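Local coordinates for reducing-end xylose-releasing exo-oligoxylanase Rex8A (Paenibacillus barcinonensis, PDB 6SUD), which hydrolyses short xylooligosaccharides, both linear and branched, from their reducing ends, releasing xylose in the breakdown of xylan, at residues R47-V52 and F88-N93; N64-S69 and A111-P116. The protein carries 1 engineered substitution. All blocks are in the same frame, centred on the assembly; numbering follows the deposited sequence.

Contact 1: R47-V52 and F88-N93; sequences RIYYPV and FDRLWN
Tyr49 reaches from strand 49-52 to Arg90 and Leu91 of helix 85-99, packing the first strand of a two-stranded antiparallel hairpin (49-52 with 56-59) against a helix of the glycoside hydrolase family 8 fold. The axes of strand 49-52 and helix segment 88-93 make an angle of 76° and come within 9.4 Å. The tight part is the buried apolar side. With CG anti to the backbone N (chi1 171°), the Tyr49 ring extends toward the helix and meets Leu91 edge-on, CE1 lying 3.9 Å from Leu91 CD2 near the ring plane; Phe40 meets the same ring, while Met59 and Met72 touch Leu91. At the tip, Tyr49 OH abuts the aliphatic part of Arg90, 3.1 Å from CD, and the two side chains cross at about a right angle. An alanine in place of Tyr49 would probably open a gap beside Leu91 CD2 and leave Arg90 CD without the hydroxyl that packs against it. Toward the exposed Pro51 the contact thins out. The extended Arg90 chain carries its guanidinium to the end of the hairpin, where NH1 is held by hydrogen bonds to Gly53 O in the turn and to Lys56 O at the start of strand 56-59. Pro51 touches it lightly over one face, CB standing 4.0 Å from Arg90 NH1, and Val52 O approaches the guanidinium at its edge, 3.2 Å from Arg90 NH1.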
loop_
_atom_site.group_PDB
_atom_site.type_symbol
_atom_site.label_atom_id
_atom_site.label_comp_id
_atom_site.label_asym_id
_atom_site.label_seq_id
_atom_site.Cartn_x
_atom_site.Cartn_y
_atom_site.Cartn_z
ATOM N N ARG A 47 -11.996 -14.694 5.683
ATOM C CA ARG A 47 -10.965 -14.817 4.613
ATOM C C ARG A 47 -11.229 -13.801 3.507
ATOM O O ARG A 47 -12.391 -13.435 3.284
ATOM C CB ARG A 47 -10.925 -16.192 3.946
ATOM C CG ARG A 47 -12.042 -16.431 2.940
ATOM C CD ARG A 47 -12.123 -17.898 2.614
ATOM N NE ARG A 47 -10.939 -18.313 1.886
ATOM C CZ ARG A 47 -10.495 -19.557 1.779
ATOM N NH1 ARG A 47 -9.399 -19.800 1.085
ATOM N NH2 ARG A 47 -11.123 -20.556 2.374
ATOM N N ILE A 48 -10.171 -13.387 2.821
ATOM C CA ILE A 48 -10.290 -12.494 1.633
ATOM C C ILE A 48 -9.588 -13.128 0.431
ATOM O O ILE A 48 -9.677 -12.528 -0.650
ATOM C CB ILE A 48 -9.751 -11.090 1.953
ATOM C CG1 ILE A 48 -8.267 -11.116 2.314
ATOM C CG2 ILE A 48 -10.597 -10.434 3.036
ATOM C CD1 ILE A 48 -7.659 -9.750 2.527
ATOM N N TYR A 49 -8.980 -14.301 0.605
ATOM C CA TYR A 49 -8.241 -15.038 -0.451
ATOM C C TYR A 49 -9.015 -16.293 -0.863
ATOM O O TYR A 49 -9.549 -16.997 0.012
ATOM C CB TYR A 49 -6.831 -15.387 0.015
ATOM C CG TYR A 49 -6.098 -16.327 -0.912
ATOM C CD1 TYR A 49 -5.560 -15.891 -2.112
ATOM C CD2 TYR A 49 -5.950 -17.667 -0.587
ATOM C CE1 TYR A 49 -4.868 -16.752 -2.948
ATOM C CE2 TYR A 49 -5.276 -18.540 -1.420
ATOM C CZ TYR A 49 -4.736 -18.088 -2.606
ATOM O OH TYR A 49 -4.076 -18.980 -3.407
ATOM N N TYR A 50 -9.066 -16.543 -2.174
ATOM C CA TYR A 50 -9.840 -17.642 -2.810
ATOM C C TYR A 50 -9.021 -18.291 -3.917
ATOM O O TYR A 50 -8.730 -17.651 -4.934
ATOM C CB TYR A 50 -11.171 -17.119 -3.344
ATOM C CG TYR A 50 -12.048 -16.560 -2.256
ATOM C CD1 TYR A 50 -11.912 -15.242 -1.847
ATOM C CD2 TYR A 50 -12.936 -17.367 -1.560
ATOM C CE1 TYR A 50 -12.678 -14.720 -0.819
ATOM C CE2 TYR A 50 -13.722 -16.856 -0.539
ATOM C CZ TYR A 50 -13.597 -15.526 -0.176
ATOM O OH TYR A 50 -14.350 -15.002 0.831
ATOM N N PRO A 51 -8.647 -19.583 -3.747
ATOM C CA PRO A 51 -7.939 -20.320 -4.781
ATOM C C PRO A 51 -8.831 -20.543 -6.002
ATOM O O PRO A 51 -10.021 -20.656 -5.830
ATOM C CB PRO A 51 -7.588 -21.695 -4.185
ATOM C CG PRO A 51 -8.060 -21.663 -2.753
ATOM C CD PRO A 51 -8.845 -20.386 -2.524
ATOM N N VAL A 52 -8.244 -20.592 -7.193
ATOM C CA VAL A 52 -9.003 -20.958 -8.425
ATOM C C VAL A 52 -8.215 -22.013 -9.194
ATOM O O VAL A 52 -7.033 -21.755 -9.530
ATOM C CB VAL A 52 -9.335 -19.764 -9.339
ATOM C CG1 VAL A 52 -10.336 -20.196 -10.411
ATOM C CG2 VAL A 52 -9.862 -18.567 -8.557
ATOM N N PHE A 88 1.577 -16.559 -3.675
ATOM C CA PHE A 88 2.128 -15.436 -4.476
ATOM C C PHE A 88 1.912 -15.745 -5.958
ATOM O O PHE A 88 1.365 -14.895 -6.696
ATOM C CB PHE A 88 3.617 -15.242 -4.197
ATOM C CG PHE A 88 4.249 -14.102 -4.950
ATOM C CD1 PHE A 88 4.603 -14.240 -6.281
ATOM C CD2 PHE A 88 4.481 -12.889 -4.324
ATOM C CE1 PHE A 88 5.204 -13.193 -6.963
ATOM C CE2 PHE A 88 5.070 -11.837 -5.006
ATOM C CZ PHE A 88 5.410 -11.988 -6.329
ATOM N N ASP A 89 2.373 -16.932 -6.356
ATOM C CA ASP A 89 2.357 -17.439 -7.750
ATOM C C ASP A 89 0.913 -17.568 -8.247
ATOM O O ASP A 89 0.661 -17.248 -9.423
ATOM C CB ASP A 89 3.150 -18.745 -7.839
ATOM C CG ASP A 89 4.658 -18.523 -7.881
ATOM O OD1 ASP A 89 5.080 -17.368 -8.065
ATOM O OD2 ASP A 89 5.406 -19.503 -7.702
ATOM N N ARG A 90 -0.012 -18.056 -7.414
ATOM C CA ARG A 90 -1.450 -18.129 -7.783
ATOM C C ARG A 90 -2.016 -16.724 -8.035
ATOM O O ARG A 90 -2.713 -16.547 -9.062
ATOM C CB ARG A 90 -2.278 -18.823 -6.702
ATOM C CG ARG A 90 -2.200 -20.347 -6.710
ATOM C CD ARG A 90 -3.102 -20.886 -5.613
ATOM N NE ARG A 90 -3.237 -22.349 -5.631
ATOM C CZ ARG A 90 -4.125 -23.039 -6.337
ATOM N NH1 ARG A 90 -4.989 -22.423 -7.130
ATOM N NH2 ARG A 90 -4.134 -24.365 -6.252
ATOM N N LEU A 91 -1.748 -15.765 -7.148
ATOM C CA LEU A 91 -2.247 -14.371 -7.313
ATOM C C LEU A 91 -1.627 -13.742 -8.566
ATOM O O LEU A 91 -2.365 -13.167 -9.371
ATOM C CB LEU A 91 -1.894 -13.536 -6.078
ATOM C CG LEU A 91 -2.706 -13.877 -4.830
ATOM C CD1 LEU A 91 -2.105 -13.259 -3.585
ATOM C CD2 LEU A 91 -4.149 -13.459 -5.007
ATOM N N TRP A 92 -0.315 -13.866 -8.725
ATOM C CA TRP A 92 0.392 -13.267 -9.889
ATOM C C TRP A 92 -0.173 -13.850 -11.189
ATOM O O TRP A 92 -0.412 -13.076 -12.154
ATOM C CB TRP A 92 1.908 -13.437 -9.792
ATOM C CG TRP A 92 2.626 -12.957 -11.017
ATOM C CD1 TRP A 92 3.487 -13.675 -11.794
ATOM C CD2 TRP A 92 2.491 -11.673 -11.654
ATOM N NE1 TRP A 92 3.928 -12.917 -12.845
ATOM C CE2 TRP A 92 3.326 -11.689 -12.797
ATOM C CE3 TRP A 92 1.749 -10.513 -11.378
ATOM C CZ2 TRP A 92 3.451 -10.591 -13.650
ATOM C CZ3 TRP A 92 1.869 -9.431 -12.219
ATOM C CH2 TRP A 92 2.708 -9.473 -13.341
ATOM N N ASN A 93 -0.378 -15.162 -11.231
ATOM C CA ASN A 93 -0.869 -15.855 -12.446
ATOM C C ASN A 93 -2.247 -15.301 -12.809
ATOM O O ASN A 93 -2.470 -15.020 -14.007
ATOM C CB ASN A 93 -0.862 -17.374 -12.280
ATOM C CG ASN A 93 -0.978 -18.086 -13.608
ATOM O OD1 ASN A 93 -0.671 -17.516 -14.664
ATOM N ND2 ASN A 93 -1.404 -19.332 -13.562
#

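Contact 2: N64-S69 and A111-P116; sequences NDDVRS and AWHCKP. With XYP (beta-D-xylopyranose), chain K; XYP (beta-D-xylopyranose), chain J.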
loop_
_atom_site.group_PDB
_atom_site.type_symbol
_atom_site.label_atom_id
_atom_site.label_comp_id
_atom_site.label_asym_id
_atom_site.label_seq_id
_atom_site.Cartn_x
_atom_site.Cartn_y
_atom_site.Cartn_z
ATOM N N ASN A 64 -17.349 -4.667 -2.395
ATOM C CA ASN A 64 -17.704 -4.252 -3.777
ATOM C C ASN A 64 -17.922 -5.483 -4.666
ATOM O O ASN A 64 -18.276 -5.282 -5.830
ATOM C CB ASN A 64 -16.647 -3.304 -4.338
ATOM C CG ASN A 64 -16.668 -1.946 -3.666
ATOM O OD1 ASN A 64 -17.648 -1.211 -3.782
ATOM N ND2 ASN A 64 -15.590 -1.597 -2.980
ATOM N N ASP A 65 -17.722 -6.693 -4.127
ATOM C CA ASP A 65 -17.888 -7.990 -4.846
ATOM C C ASP A 65 -17.115 -7.967 -6.167
ATOM O O ASP A 65 -17.692 -8.369 -7.195
ATOM C CB ASP A 65 -19.361 -8.281 -5.152
ATOM C CG ASP A 65 -20.273 -7.988 -3.982
ATOM O OD1 ASP A 65 -20.204 -8.738 -2.982
ATOM O OD2 ASP A 65 -21.023 -6.999 -4.068
ATOM N N ASP A 66 -15.868 -7.499 -6.152
ATOM C CA ASP A 66 -15.001 -7.517 -7.356
ATOM C C ASP A 66 -13.557 -7.768 -6.920
ATOM O O ASP A 66 -13.280 -7.792 -5.700
ATOM C CB ASP A 66 -15.147 -6.248 -8.204
ATOM C CG ASP A 66 -14.763 -4.962 -7.485
ATOM O OD1 ASP A 66 -14.226 -5.055 -6.368
ATOM O OD2 ASP A 66 -15.023 -3.873 -8.045
ATOM N N VAL A 67 -12.694 -7.991 -7.908
ATOM C CA VAL A 67 -11.237 -8.228 -7.721
ATOM C C VAL A 67 -10.491 -6.991 -8.246
ATOM O O VAL A 67 -10.693 -6.630 -9.397
ATOM C CB VAL A 67 -10.812 -9.526 -8.428
ATOM C CG1 VAL A 67 -9.317 -9.748 -8.329
ATOM C CG2 VAL A 67 -11.545 -10.743 -7.878
ATOM N N ARG A 68 -9.702 -6.338 -7.391
ATOM C CA ARG A 68 -9.065 -5.029 -7.695
ATOM C C ARG A 68 -7.558 -5.225 -7.790
ATOM O O ARG A 68 -7.030 -6.071 -7.050
ATOM C CB ARG A 68 -9.459 -4.016 -6.621
ATOM C CG ARG A 68 -10.960 -3.791 -6.581
ATOM C CD ARG A 68 -11.465 -2.816 -5.553
ATOM N NE ARG A 68 -12.836 -2.539 -5.936
ATOM C CZ ARG A 68 -13.487 -1.412 -5.723
ATOM N NH1 ARG A 68 -12.906 -0.418 -5.068
ATOM N NH2 ARG A 68 -14.713 -1.279 -6.195
ATOM N N SER A 69 -6.891 -4.480 -8.673
ATOM C CA SER A 69 -5.423 -4.577 -8.817
ATOM C C SER A 69 -4.777 -4.184 -7.483
ATOM O O SER A 69 -3.724 -4.740 -7.153
ATOM C CB SER A 69 -4.920 -3.771 -9.976
ATOM O OG SER A 69 -5.247 -2.405 -9.828
ATOM N N ALA A 111 -5.882 -3.808 -15.662
ATOM C CA ALA A 111 -7.275 -3.323 -15.535
ATOM C C ALA A 111 -7.585 -3.237 -14.036
ATOM O O ALA A 111 -7.221 -4.173 -13.313
ATOM C CB ALA A 111 -8.212 -4.257 -16.266
ATOM N N TRP A 112 -8.103 -2.112 -13.553
ATOM C CA TRP A 112 -8.072 -1.847 -12.091
ATOM C C TRP A 112 -9.016 -2.821 -11.375
ATOM O O TRP A 112 -8.801 -3.073 -10.189
ATOM C CB TRP A 112 -8.370 -0.387 -11.743
ATOM C CG TRP A 112 -9.798 0.061 -11.828
ATOM C CD1 TRP A 112 -10.418 0.591 -12.919
ATOM C CD2 TRP A 112 -10.767 0.116 -10.760
ATOM N NE1 TRP A 112 -11.703 0.947 -12.617
ATOM C CE2 TRP A 112 -11.949 0.661 -11.301
ATOM C CE3 TRP A 112 -10.759 -0.270 -9.416
ATOM C CZ2 TRP A 112 -13.107 0.843 -10.544
ATOM C CZ3 TRP A 112 -11.899 -0.092 -8.667
ATOM C CH2 TRP A 112 -13.049 0.473 -9.224
ATOM N N HIS A 113 -10.031 -3.357 -12.047
ATOM C CA HIS A 113 -10.938 -4.324 -11.383
ATOM C C HIS A 113 -11.566 -5.265 -12.404
ATOM O O HIS A 113 -11.687 -4.894 -13.574
ATOM C CB HIS A 113 -11.944 -3.600 -10.468
ATOM C CG HIS A 113 -13.126 -2.989 -11.144
ATOM N ND1 HIS A 113 -14.385 -2.985 -10.567
ATOM C CD2 HIS A 113 -13.251 -2.325 -12.311
ATOM C CE1 HIS A 113 -15.236 -2.386 -11.376
ATOM N NE2 HIS A 113 -14.559 -1.942 -12.434
ATOM N N CYS A 114 -11.942 -6.450 -11.944
ATOM C CA CYS A 114 -12.607 -7.485 -12.767
ATOM C C CYS A 114 -13.566 -8.271 -11.880
ATOM O O CYS A 114 -13.482 -8.164 -10.636
ATOM C CB CYS A 114 -11.593 -8.402 -13.446
ATOM S SG CYS A 114 -10.543 -9.350 -12.313
ATOM N N LYS A 115 -14.462 -9.022 -12.509
ATOM C CA LYS A 115 -15.324 -9.977 -11.778
ATOM C C LYS A 115 -14.426 -11.080 -11.238
ATOM O O LYS A 115 -13.370 -11.335 -11.803
ATOM C CB LYS A 115 -16.378 -10.568 -12.708
ATOM C CG LYS A 115 -17.365 -9.559 -13.266
ATOM C CD LYS A 115 -18.355 -10.198 -14.197
ATOM C CE LYS A 115 -19.365 -11.050 -13.467
ATOM N NZ LYS A 115 -20.270 -11.734 -14.417
ATOM N N PRO A 116 -14.810 -11.775 -10.145
ATOM C CA PRO A 116 -14.006 -12.892 -9.643
ATOM C C PRO A 116 -13.657 -13.959 -10.699
ATOM O O PRO A 116 -12.592 -14.549 -10.584
ATOM C CB PRO A 116 -14.866 -13.458 -8.501
ATOM C CG PRO A 116 -15.726 -12.292 -8.058
ATOM C CD PRO A 116 -16.002 -11.501 -9.319
HETATM O O1 XYP K . -11.300 1.958 -4.972
HETATM C C1 XYP K . -9.956 1.988 -5.504
HETATM C C2 XYP K . -8.904 2.460 -4.497
HETATM C C3 XYP K . -7.527 2.594 -5.136
HETATM C C4 XYP K . -7.396 1.587 -6.272
HETATM C C5 XYP K . -8.241 0.359 -5.951
HETATM O O2 XYP K . -9.290 3.689 -3.870
HETATM O O3 XYP K . -6.547 2.411 -4.101
HETATM O O4 XYP K . -7.859 2.185 -7.485
HETATM O O5 XYP K . -9.635 0.659 -5.913
HETATM O O1 XYP J . -14.027 0.456 0.509
HETATM C C1 XYP J . -12.676 0.714 0.106
HETATM C C2 XYP J . -12.403 -0.096 -1.159
HETATM C C3 XYP J . -10.970 0.132 -1.555
HETATM C C4 XYP J . -10.743 1.601 -1.832
HETATM C C5 XYP J . -11.165 2.444 -0.636
HETATM O O2 XYP J . -12.606 -1.515 -1.000
HETATM O O3 XYP J . -10.674 -0.640 -2.719
HETATM O O4 XYP J . -9.350 1.751 -2.126
HETATM O O5 XYP J . -12.498 2.112 -0.207
HETATM O O HOH W 1 -7.459 -1.503 -7.992
#
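His113 ND1 donates a nearly straight hydrogen bond to Asp66 OD2, 2.7 Å long at 173°, in the plane of the imidazole but from above that of the carboxylate. Arg68 grips the same carboxylate side-on: NE bonds OD1 of Asp66 at 2.9 Å in a salt bridge, and NH2 of Arg68 meets Asp66 OD2 on the syn lone pair of that oxygen. OD2 thus accepts from both Arg68 and His113, and Arg68 NE has a second acidic partner in Asp61; the two carboxylates would probably stabilise the positive charge of the arginine. The chain of Arg68, extended from CG to NE, carries NH1 to the sugars, where it donates to O3 of one xylose (chain J) at 3.2 Å and lies 2.9 Å from O1 of the other (chain K). Trp112 CZ3 sits over the centre of the guanidinium, 3.6 Å from Arg68 CZ, the indole presenting its edge with the planes 77° apart. Asn64 ND2 lies toward the rim of the opposite guanidinium face, and Trp112 CZ2 stands over the centre of the His113 ring. Beneath them the backbones pair antiparallel. Val67 N bonds Cys114 O and Cys114 N bonds Val67 O, each at 2.8 Å, Arg68 and His113 form the non-hydrogen-bonded pair, and Ser69 N, starting helix 69-81, donates to Trp112 O. A water bridges Ser69 OG and Trp112 O. On the opposite face of the sheet Val67 CB packs on Cys114 SG, CG2 on Pro116, and Tyr94 covers Val67 and Cys114. Asp65 and Asp66 form a G1 beta bulge opposite Asp61. The whole is a xylose-binding wall of the family 8 active site, with Arg68 directly before the inferred proton donor's helix.

How the contacts relate
Contacts 1 and 2 lie on the same side of the chain's centre, their own centres 13 Å apart and their nearest atoms about 5 Å apart without touching. Their segments alternate along the chain: 47-52, 64-69, 88-93, then 111-116. Helix 85-99 joins them, for it packs on the hairpin in contact 1 and, through Tyr94 and Met99, lies under the small sheet of contact 2; strand 113-114 is the next element after it. Strand 56-59 also reaches both, with Met59 on Leu91 and Tyr58 on Val67 and Pro116. Contact 2 holds residues that touch the sugars, while contact 1 is structural packing on the same helix, away from them.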